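Local coordinates for aminopeptidase C (Lactobacillus rhamnosus, PDB 4K7C), which probably acts as a cysteine aminopeptidase of the papain-like C1 family, removing amino-terminal residues from peptides, at residues A202-Q205 and K206-E210. Sequence-based numbering, arbitrary orientation.
Sequences AAKQ and KMLAE
Ala203 O accepts the backbone N-H of Met207 at 2.9 Å and also accepts a hydrogen bond from a water. The same water receives a hydrogen bond from Lys206 NZ, 3.1 Å from its oxygen, and so joins the lysine to the carbonyl one turn back. With CG anti to the backbone N (chi1 167°) and bends further out, the Lys206 chain curls round to bring NZ to Glu210 as well, where it makes a salt bridge to OE2, 3.2 Å away, its hydrogen bonds to OE2 and OE1 both being weak. Glu210 OE1 has a second cationic partner in Lys179, so the carboxylate is shared by two lysines.

Further i to i+4 backbone bonds run from Lys206 N to Ala202 O, Leu208 N to Lys204 O and Ala209 N to Gln205 O.

Apolar contacts are looser. The extended selenomethionine at Met207 carries CE to 4.3 Å from Ala203 CB, and both residues pack on helix 170-192. Leu208 CD1 lies 4.3 Å from Lys204 CG; these two side chains rest on helix 96-117, where Lys204 NZ forms a salt bridge with Glu113.

The arrangement is that of a regular alpha-helix with an i to i+4 Lys-Glu bridge, here within helix 197-219, which also meets a second subunit.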
# COMPACT_ATOMS: atom_id res chain seq x y z
N ALA A 202 -41.86 -13.52 32.98
CA ALA A 202 -40.73 -13.06 33.82
C ALA A 202 -39.37 -13.52 33.22
O ALA A 202 -38.37 -12.81 33.24
CB ALA A 202 -40.83 -13.65 35.20
N ALA A 203 -39.37 -14.76 32.75
CA ALA A 203 -38.18 -15.32 32.15
C ALA A 203 -37.81 -14.46 30.90
O ALA A 203 -36.60 -14.10 30.66
CB ALA A 203 -38.48 -16.77 31.72
N LYS A 204 -38.79 -14.24 30.06
CA LYS A 204 -38.61 -13.45 28.82
C LYS A 204 -38.07 -12.07 29.19
O LYS A 204 -37.22 -11.57 28.54
CB LYS A 204 -39.88 -13.38 27.98
CG LYS A 204 -39.56 -12.86 26.60
CD LYS A 204 -40.71 -12.54 25.65
CE LYS A 204 -41.68 -11.53 26.24
NZ LYS A 204 -42.58 -11.15 25.15
N GLN A 205 -38.61 -11.42 30.23
CA GLN A 205 -38.10 -10.10 30.62
C GLN A 205 -36.64 -10.10 31.07
O GLN A 205 -35.94 -9.19 30.79
CB GLN A 205 -39.04 -9.46 31.69
CG GLN A 205 -40.42 -9.22 31.04
CD GLN A 205 -40.33 -8.16 29.88
OE1 GLN A 205 -39.65 -7.16 30.05
NE2 GLN A 205 -40.97 -8.39 28.76
N LYS A 206 -36.19 -11.14 31.76
CA LYS A 206 -34.82 -11.24 32.18
C LYS A 206 -33.95 -11.43 30.90
O LYS A 206 -32.89 -10.77 30.81
CB LYS A 206 -34.64 -12.39 33.17
CG LYS A 206 -33.19 -12.80 33.47
CD LYS A 206 -32.98 -14.30 33.80
CE LYS A 206 -31.64 -14.89 33.27
NZ LYS A 206 -31.69 -15.44 31.86
N MSE A 207 -34.42 -12.25 29.97
CA MSE A 207 -33.70 -12.54 28.67
C MSE A 207 -33.53 -11.25 27.89
O MSE A 207 -32.42 -10.94 27.41
CB MSE A 207 -34.45 -13.52 27.79
CG MSE A 207 -34.48 -14.88 28.47
SE MSE A 207 -35.81 -15.98 27.51
CE MSE A 207 -35.47 -17.43 28.76
N LEU A 208 -34.58 -10.47 27.83
CA LEU A 208 -34.59 -9.18 27.14
C LEU A 208 -33.67 -8.18 27.80
O LEU A 208 -33.04 -7.41 27.07
CB LEU A 208 -35.99 -8.61 26.94
CG LEU A 208 -36.84 -9.37 25.91
CD1 LEU A 208 -38.23 -8.87 25.92
CD2 LEU A 208 -36.32 -9.25 24.52
N ALA A 209 -33.58 -8.17 29.14
CA ALA A 209 -32.68 -7.26 29.86
C ALA A 209 -31.24 -7.52 29.41
O ALA A 209 -30.50 -6.63 29.20
CB ALA A 209 -32.74 -7.37 31.37
N GLU A 210 -30.89 -8.78 29.32
CA GLU A 210 -29.57 -9.19 28.82
C GLU A 210 -29.38 -8.79 27.38
O GLU A 210 -28.31 -8.28 27.06
CB GLU A 210 -29.44 -10.70 28.97
CG GLU A 210 -29.45 -11.16 30.42
CD GLU A 210 -29.82 -12.62 30.65
OE1 GLU A 210 -30.41 -13.23 29.72
OE2 GLU A 210 -29.44 -13.13 31.72
O HOH W 1 -34.71 -16.14 31.81